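Local coordinates for putative glucoamylase (Bacteroides uniformis, PDB 4GL3), which is a putative glucoamylase, probably a glycoside hydrolase acting on glucose-containing chains, with a largely helical fold, at residues 62-65 with 66-70; 81-84 with 85-88; 149-152 with 153-157; 393-396 with 397-401. All blocks are in the same frame, centred on the assembly; numbering follows the deposited sequence. Where two conformers were deposited one is given.

Interaction 1. Residues 62-65 with 66-70; sequences MAII and VGIER
Ile64 and Ile68 sit one turn apart on helix 54-69, and the CG2 branch of Ile64 comes near CD1 of Ile68, 4.3 Å apart, a loose apolar touch. The closer meeting is with backbone. With CG1 of Ile68 beside its own backbone N (chi1 -65°), that methylene is laid against the carbonyl of Ile64, 3.4 Å from Ile64 O, the same oxygen that accepts the N-H of Ile68. Val66 does the like with a different branch: its CG1 stands opposite the backbone N, and CG2, beside that N, comes to 3.4 Å from Met62 O. In Glu69, CG lies 3.6 Å from Ile65 O, while the carboxylate turns to Tyr140, OE2 bonding its OH. These are alpha-helical i to i+4 pairings, each lying beside a backbone hydrogen bond; the straightest runs from Glu69 N to Ile65 O (3.1 Å, 172°). Gly67 has no side chain, but its N-H bonds to Ala63 O at 2.9 Å. Successive residues face different neighbours: Ile64 and Ile68 meet helix 75-90, Ile65 packs on helices 124-140 and 395-401, and Val66 on helix 378-393. Arg70, whose N-H closes the last turn on Val66 O, sends its guanidinium to a salt bridge with Glu389.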
# COMPACT_ATOMS: atom_id res chain seq x y z
N MSE A 62 9.87 1.08 1.62
CA MSE A 62 9.97 -0.36 1.41
C MSE A 62 10.68 -0.69 0.09
O MSE A 62 11.47 -1.64 0.04
CB MSE A 62 8.61 -1.03 1.50
CG MSE A 62 8.02 -0.92 2.92
SE MSE A 62 6.26 -1.68 3.25
CE MSE A 62 5.08 -0.14 2.98
N ALA A 63 10.40 0.09 -0.96
CA ALA A 63 11.08 -0.06 -2.24
C ALA A 63 12.59 0.14 -2.11
O ALA A 63 13.38 -0.57 -2.76
CB ALA A 63 10.50 0.89 -3.29
N ILE A 64 13.02 1.07 -1.27
CA ILE A 64 14.45 1.26 -1.06
C ILE A 64 15.10 -0.03 -0.47
O ILE A 64 16.18 -0.46 -0.93
CB ILE A 64 14.76 2.47 -0.19
CG1 ILE A 64 14.45 3.74 -0.99
CG2 ILE A 64 16.23 2.47 0.26
CD1 ILE A 64 14.24 4.96 -0.12
N ILE A 65 14.46 -0.65 0.51
CA ILE A 65 14.97 -1.88 1.11
C ILE A 65 15.06 -3.00 0.05
O ILE A 65 16.10 -3.69 -0.05
CB ILE A 65 14.13 -2.35 2.31
CG1 ILE A 65 14.06 -1.23 3.39
CG2 ILE A 65 14.73 -3.64 2.90
CD1 ILE A 65 12.90 -1.43 4.39
N VAL A 66 14.02 -3.14 -0.78
CA VAL A 66 14.01 -4.10 -1.90
C VAL A 66 15.19 -3.83 -2.84
O VAL A 66 15.96 -4.73 -3.19
CB VAL A 66 12.67 -4.06 -2.67
CG1 VAL A 66 12.70 -4.94 -3.94
CG2 VAL A 66 11.50 -4.50 -1.76
N GLY A 67 15.38 -2.56 -3.17
CA GLY A 67 16.47 -2.14 -4.07
C GLY A 67 17.88 -2.43 -3.56
O GLY A 67 18.76 -2.79 -4.35
N ILE A 68 18.09 -2.29 -2.25
CA ILE A 68 19.38 -2.65 -1.67
C ILE A 68 19.61 -4.15 -1.83
O ILE A 68 20.66 -4.57 -2.29
CB ILE A 68 19.50 -2.31 -0.17
CG1 ILE A 68 19.46 -0.79 0.07
CG2 ILE A 68 20.80 -2.89 0.37
CD1 ILE A 68 19.20 -0.39 1.52
N GLU A 69 18.62 -4.94 -1.43
CA GLU A 69 18.71 -6.40 -1.49
C GLU A 69 18.82 -6.93 -2.92
O GLU A 69 19.44 -7.95 -3.12
CB GLU A 69 17.51 -7.03 -0.77
CG GLU A 69 17.61 -6.85 0.74
CD GLU A 69 18.81 -7.56 1.33
OE1 GLU A 69 19.00 -8.77 1.04
OE2 GLU A 69 19.57 -6.93 2.08
N ARG A 70 18.21 -6.24 -3.89
CA ARG A 70 18.33 -6.63 -5.30
C ARG A 70 19.56 -6.06 -5.99
O ARG A 70 19.82 -6.37 -7.15
CB ARG A 70 17.08 -6.23 -6.10
CG ARG A 70 15.87 -7.12 -5.82
CD ARG A 70 15.99 -8.47 -6.51
NE ARG A 70 15.18 -9.46 -5.78
CZ ARG A 70 15.21 -10.77 -5.98
NH1 ARG A 70 15.99 -11.28 -6.92
NH2 ARG A 70 14.48 -11.57 -5.22

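Interaction 2. Residues 81-84 with 85-88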
# COMPACT_ATOMS: atom_id res chain seq x y z
N ARG A 81 20.01 7.67 1.74
CA ARG A 81 18.67 8.13 1.35
C ARG A 81 17.66 8.00 2.51
O ARG A 81 16.90 8.91 2.77
CB ARG A 81 18.16 7.33 0.14
CG ARG A 81 16.79 7.74 -0.43
CD ARG A 81 16.77 9.16 -0.97
NE ARG A 81 17.71 9.35 -2.07
CZ ARG A 81 17.40 9.20 -3.36
NH1 ARG A 81 16.17 8.91 -3.76
NH2 ARG A 81 18.32 9.39 -4.26
N MSE A 82 17.63 6.84 3.16
CA MSE A 82 16.74 6.61 4.26
C MSE A 82 16.93 7.65 5.39
O MSE A 82 15.95 8.16 5.94
CB MSE A 82 16.95 5.19 4.82
CG MSE A 82 15.92 4.78 5.88
SE MSE A 82 14.12 4.61 5.21
CE MSE A 82 14.56 3.61 3.61
N LEU A 83 18.17 7.94 5.73
CA LEU A 83 18.46 8.98 6.72
C LEU A 83 17.90 10.34 6.26
O LEU A 83 17.31 11.04 7.08
CB LEU A 83 19.97 9.06 7.09
CG LEU A 83 20.38 10.06 8.20
CD1 LEU A 83 19.58 9.83 9.48
CD2 LEU A 83 21.88 10.02 8.48
N LYS A 84 18.06 10.70 4.98
CA LYS A 84 17.49 11.93 4.47
C LYS A 84 15.95 11.96 4.69
O LYS A 84 15.40 12.96 5.15
CB LYS A 84 17.83 12.15 2.98
CG LYS A 84 17.26 13.44 2.34
CD LYS A 84 17.98 13.83 1.04
CE LYS A 84 17.50 12.95 -0.10
NZ LYS A 84 18.18 13.17 -1.44
N ILE A 85 15.28 10.85 4.38
CA ILE A 85 13.87 10.74 4.49
C ILE A 85 13.40 10.91 5.92
O ILE A 85 12.51 11.72 6.18
CB ILE A 85 13.33 9.39 3.93
CG1 ILE A 85 13.45 9.37 2.40
CG2 ILE A 85 11.88 9.16 4.33
CD1 ILE A 85 13.33 7.96 1.77
N VAL A 86 13.98 10.16 6.85
CA VAL A 86 13.50 10.20 8.23
C VAL A 86 13.90 11.49 8.94
O VAL A 86 13.14 12.00 9.80
CB VAL A 86 13.88 8.92 9.05
CG1 VAL A 86 13.37 7.70 8.32
CG2 VAL A 86 15.37 8.80 9.32
N ARG A 87 15.02 12.07 8.55
CA ARG A 87 15.33 13.41 9.04
C ARG A 87 14.29 14.45 8.58
O ARG A 87 13.89 15.31 9.36
CB ARG A 87 16.73 13.88 8.65
CG ARG A 87 17.85 13.43 9.55
CD ARG A 87 19.22 13.83 9.01
NE ARG A 87 20.26 13.61 10.02
CZ ARG A 87 21.57 13.47 9.78
NH1 ARG A 87 22.05 13.50 8.54
NH2 ARG A 87 22.43 13.27 10.80
N PHE A 88 13.90 14.40 7.31
CA PHE A 88 12.89 15.31 6.80
C PHE A 88 11.53 15.15 7.49
O PHE A 88 10.86 16.14 7.84
CB PHE A 88 12.73 15.10 5.30
CG PHE A 88 11.95 16.19 4.61
CD1 PHE A 88 12.59 17.34 4.12
CD2 PHE A 88 10.60 16.04 4.40
CE1 PHE A 88 11.87 18.31 3.46
CE2 PHE A 88 9.87 17.02 3.73
CZ PHE A 88 10.50 18.14 3.26
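Arg87 leans back over Leu83, one turn earlier on helix 75-90, and meets it along its whole length. CB starts against the backbone, 3.3 Å from Leu83 O, the oxygen that also accepts the N-H of Arg87. CG, set beside the backbone N at chi1 -84°, reaches Leu83 CD1 at 4.0 Å, and CD passes Leu83 CG. From CG to NE the chain is extended, carrying Arg87 NE past Leu83 CD1 (3.9 Å) and Arg87 CZ to within 3.7 Å of Leu83 CD2. At the tip Arg87 NH1 is nearest, 3.5 Å from Leu83 CD2, which stands over one face of the guanidinium, toward its rim. Leu83 so lays an apolar methyl on that face, off its centre. With an alanine here the CD1 and CD2 contacts are gone, and the Arg87 chain would probably be less restrained on that face.

On other faces of the helix, Arg81 CG touches Ile85 CD1 at 4.1 Å, while the arginine's charged end turns to Trp31, bonding its carbonyl and making a cation-pi contact. Met82 packs its selenium loosely near Val86 CG1, and Lys84 sends NZ to the carbonyl of Pro36. Four i to i+4 backbone bonds hold the stretch, such as Val86 N to Met82 O (3.0 Å). The arrangement is that of an amphipathic helix: Met82, Ile85 and Val86 are buried against helices 54-69, 124-140 and 146-161, consistent with the helical-hairpin architecture of the six-hairpin glycosidase clan.

Interaction 3. Residues 149-152 with 153-157; sequences NRIR and GIINN
The carbonyl O of Arg150 takes the N-H of Ile154 at 2.9 Å, and Ile154 CG1 lies close to the same oxygen. Arg150's side chain then reaches forward along the helix to Ile154. It leaves with CG opposite the backbone N (chi1 -174°), bends at chi2 and chi3, and sets one face of its guanidinium against the isoleucine: Ile154 CG1 stands 3.5 Å above the plane, over its centre. Ile154 CD1 lies nearer the rim, 3.6 Å from Arg150 NH1. With an alanine here, that face of the Arg150 guanidinium would probably be left without its apolar backing and less fixed in its rotation.

One residue on, Ile151 and Ile155 lie side by side and point the same way, with Ile151 CG2 against Ile155 CD1 at 3.7 Å. Ile155 CG1 sits still closer to the backbone, 3.3 Å from Ile151 O. Arg152 goes another way, back toward the start of the helix: NH2 donates to Asn149 OD1 at 2.8 Å, a bent bond of 140° with the acceptor tilted from the guanidinium plane, while NH1 bonds the carbonyls of both Phe141 and Lys143. Asn149 ND2 in turn bonds Asp144. Helix 146-161 presents Ile154 to Val86, Arg87 and Ser90 of helix 75-90, and Ile155 to Leu134, Ala137 and His138 of helix 124-140.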
# COMPACT_ATOMS: atom_id res chain seq x y z
N ASN A 149 22.51 3.86 13.13
CA ASN A 149 22.12 4.13 14.51
C ASN A 149 21.11 5.26 14.53
O ASN A 149 20.11 5.18 15.26
CB ASN A 149 23.32 4.46 15.39
CG ASN A 149 24.23 3.27 15.63
OD1 ASN A 149 23.84 2.11 15.44
ND2 ASN A 149 25.47 3.55 16.06
N ARG A 150 21.33 6.26 13.68
CA ARG A 150 20.50 7.46 13.66
C ARG A 150 19.16 7.19 12.99
O ARG A 150 18.14 7.67 13.44
CB ARG A 150 21.23 8.57 12.94
CG ARG A 150 20.55 9.93 12.96
CD ARG A 150 21.00 10.76 14.16
NE ARG A 150 20.04 10.74 15.26
CZ ARG A 150 19.10 11.67 15.48
NH1 ARG A 150 18.97 12.73 14.68
NH2 ARG A 150 18.27 11.54 16.53
N ILE A 151 19.16 6.42 11.90
CA ILE A 151 17.94 5.93 11.29
C ILE A 151 17.02 5.27 12.32
O ILE A 151 15.85 5.59 12.42
CB ILE A 151 18.20 4.93 10.13
CG1 ILE A 151 18.77 5.63 8.88
CG2 ILE A 151 16.89 4.26 9.74
CD1 ILE A 151 19.41 4.72 7.84
N ARG A 152 17.55 4.30 13.06
CA ARG A 152 16.74 3.58 14.05
C ARG A 152 16.22 4.49 15.16
O ARG A 152 15.07 4.36 15.57
CB ARG A 152 17.55 2.40 14.68
CG ARG A 152 17.79 1.24 13.71
CD ARG A 152 18.28 -0.01 14.42
NE ARG A 152 19.38 0.25 15.37
CZ ARG A 152 20.66 0.39 15.04
NH1 ARG A 152 21.05 0.32 13.77
NH2 ARG A 152 21.57 0.61 15.98
N GLY A 153 17.09 5.37 15.66
CA GLY A 153 16.72 6.33 16.73
C GLY A 153 15.61 7.26 16.31
O GLY A 153 14.63 7.48 17.07
N ILE A 154 15.73 7.80 15.09
CA ILE A 154 14.73 8.71 14.60
C ILE A 154 13.44 7.96 14.41
O ILE A 154 12.39 8.45 14.81
CB ILE A 154 15.13 9.43 13.27
CG1 ILE A 154 16.27 10.46 13.54
CG2 ILE A 154 13.89 10.11 12.65
CD1 ILE A 154 16.90 11.07 12.27
N ILE A 155 13.48 6.77 13.80
CA ILE A 155 12.23 6.03 13.53
C ILE A 155 11.57 5.67 14.87
O ILE A 155 10.37 5.79 15.00
CB ILE A 155 12.47 4.74 12.69
CG1 ILE A 155 12.79 5.12 11.22
CG2 ILE A 155 11.27 3.81 12.78
CD1 ILE A 155 13.25 3.99 10.33
N ASN A 156 12.35 5.24 15.86
CA ASN A 156 11.73 4.82 17.11
C ASN A 156 11.02 6.01 17.78
O ASN A 156 9.96 5.84 18.32
CB ASN A 156 12.74 4.23 18.08
CG ASN A 156 12.04 3.48 19.23
OD1 ASN A 156 11.26 2.52 19.02
ND2 ASN A 156 12.28 3.92 20.40
N ASN A 157 11.64 7.19 17.73
CA ASN A 157 11.02 8.40 18.27
C ASN A 157 9.75 8.82 17.52
O ASN A 157 8.72 9.14 18.15
CB ASN A 157 12.06 9.53 18.29
CG ASN A 157 11.51 10.80 18.86
OD1 ASN A 157 11.21 11.73 18.12
ND2 ASN A 157 11.32 10.82 20.18

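Interaction 4. Residues 393-396 with 397-401; sequences TGLI and WKLFM
Lys398 folds back over the turn that opens helix 395-401, its methylenes lying along the Gly394 carbonyl. CG comes within 3.4 Å of Gly394 O, and after bends at chi3 and chi4 CE reaches 3.2 Å from Thr393 O. That same Gly394 O accepts the N-H of Lys398 (2.9 Å), the first backbone bond of the helix. Gly394 is its N-cap and is also where helix 378-393 gives up helical geometry, with a positive phi of 63° that favours glycine. The Trp397 indole comes near it obliquely, CE3 4.0 Å from Gly394 CA. Trp397 NE1 bonds the carbonyl of Tyr256, and Asn390 OD1 accepts its backbone N-H, so both ends of the residue are held. Thr393 OG1 takes the N-H of Leu395 weakly, its stronger partner being Glu389.

Leu399 meets two residues of the turn before. Its CG, beside the backbone N at chi1 -69°, sits against the carbonyl O of Leu395, and its side chain crosses that of Ile396 at a slant, Leu399 CD1 coming to 4.1 Å from Ile396 CD1. Phe400 puts only CB near Ile396 O, its ring leading away to Val406 of helix 404-412. Leu395, Ile396 and Leu399 together form the surface that faces Met62, Ile65 and Glu69 of helix 54-69, while Leu395 and Ile396 also touch Glu389 and Val386 of helix 378-393, respectively.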
# COMPACT_ATOMS: atom_id res chain seq x y z
N THR A 393 10.97 -13.64 -1.91
CA THR A 393 11.79 -13.91 -0.72
C THR A 393 11.08 -13.61 0.64
O THR A 393 11.65 -13.86 1.68
CB THR A 393 13.06 -13.02 -0.74
OG1 THR A 393 12.68 -11.64 -0.71
CG2 THR A 393 13.98 -13.33 -1.97
N GLY A 394 9.87 -13.05 0.62
CA GLY A 394 9.21 -12.63 1.85
C GLY A 394 9.93 -11.52 2.61
O GLY A 394 9.65 -11.31 3.79
N LEU A 395 10.83 -10.79 1.93
CA LEU A 395 11.70 -9.78 2.52
C LEU A 395 10.98 -8.79 3.44
O LEU A 395 11.38 -8.65 4.61
CB LEU A 395 12.43 -8.97 1.44
CG LEU A 395 13.39 -7.89 1.97
CD1 LEU A 395 14.59 -8.53 2.72
CD2 LEU A 395 13.92 -7.02 0.82
N ILE A 396 9.96 -8.08 2.94
CA ILE A 396 9.38 -6.98 3.73
C ILE A 396 8.49 -7.52 4.85
O ILE A 396 8.49 -7.01 5.97
CB ILE A 396 8.65 -5.95 2.84
CG1 ILE A 396 9.61 -5.37 1.78
CG2 ILE A 396 8.00 -4.84 3.67
CD1 ILE A 396 10.93 -4.83 2.29
N TRP A 397 7.75 -8.59 4.54
CA TRP A 397 7.02 -9.36 5.54
C TRP A 397 7.89 -9.80 6.71
O TRP A 397 7.54 -9.60 7.85
CB TRP A 397 6.43 -10.62 4.92
CG TRP A 397 5.25 -10.39 4.06
CD1 TRP A 397 4.35 -9.36 4.12
CD2 TRP A 397 4.78 -11.26 3.02
NE1 TRP A 397 3.39 -9.51 3.15
CE2 TRP A 397 3.61 -10.69 2.48
CE3 TRP A 397 5.26 -12.45 2.47
CZ2 TRP A 397 2.89 -11.28 1.43
CZ3 TRP A 397 4.54 -13.05 1.44
CH2 TRP A 397 3.37 -12.45 0.93
N LYS A 398 9.03 -10.39 6.45
CA LYS A 398 9.88 -10.82 7.57
C LYS A 398 10.33 -9.65 8.44
O LYS A 398 10.36 -9.77 9.65
CB LYS A 398 11.10 -11.62 7.11
CG LYS A 398 10.76 -12.98 6.53
CD LYS A 398 12.04 -13.74 6.10
CE LYS A 398 11.86 -14.51 4.80
NZ LYS A 398 10.98 -15.70 4.94
N LEU A 399 10.68 -8.53 7.82
CA LEU A 399 11.16 -7.38 8.59
C LEU A 399 10.04 -6.84 9.50
O LEU A 399 10.23 -6.69 10.72
CB LEU A 399 11.68 -6.30 7.62
CG LEU A 399 12.95 -6.67 6.88
CD1 LEU A 399 13.13 -5.77 5.68
CD2 LEU A 399 14.18 -6.67 7.82
N PHE A 400 8.89 -6.53 8.90
CA PHE A 400 7.79 -5.91 9.63
C PHE A 400 7.28 -6.84 10.75
O PHE A 400 7.09 -6.39 11.87
CB PHE A 400 6.66 -5.53 8.68
CG PHE A 400 5.50 -4.85 9.35
CD1 PHE A 400 5.52 -3.47 9.56
CD2 PHE A 400 4.37 -5.57 9.72
CE1 PHE A 400 4.46 -2.84 10.17
CE2 PHE A 400 3.29 -4.92 10.32
CZ PHE A 400 3.35 -3.57 10.56
N MSE A 401 7.07 -8.12 10.43
CA MSE A 401 6.50 -9.05 11.40
C MSE A 401 7.49 -9.33 12.55
O MSE A 401 7.08 -9.83 13.61
CB MSE A 401 6.10 -10.36 10.73
CG MSE A 401 5.01 -10.23 9.70
SE MSE A 401 3.32 -9.62 10.44
CE MSE A 401 2.60 -11.28 11.08

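How the interactions relate
From the N terminus the four contacts come in series, none nesting in or crossing another; the first three each close a turn within one helix, while interaction 4 spans the junction between helices 378-393 and 395-401. Residues 62-70 end helix 54-69; helix 75-90, next in the chain, carries interaction 2, and the two meet where Ile64 CD1 packs on Ile85 CD1 at 3.7 Å. Interaction 2 then leans on interaction 3 in helix 146-161, with Leu83 CD1 against Arg150 CG. Far later in sequence, 393-401 returns to interaction 1, Met62 SE lying 3.6 Å from Ile396 CG2. Interaction 1 thus touches both interaction 2 and interaction 4, which do not touch each other.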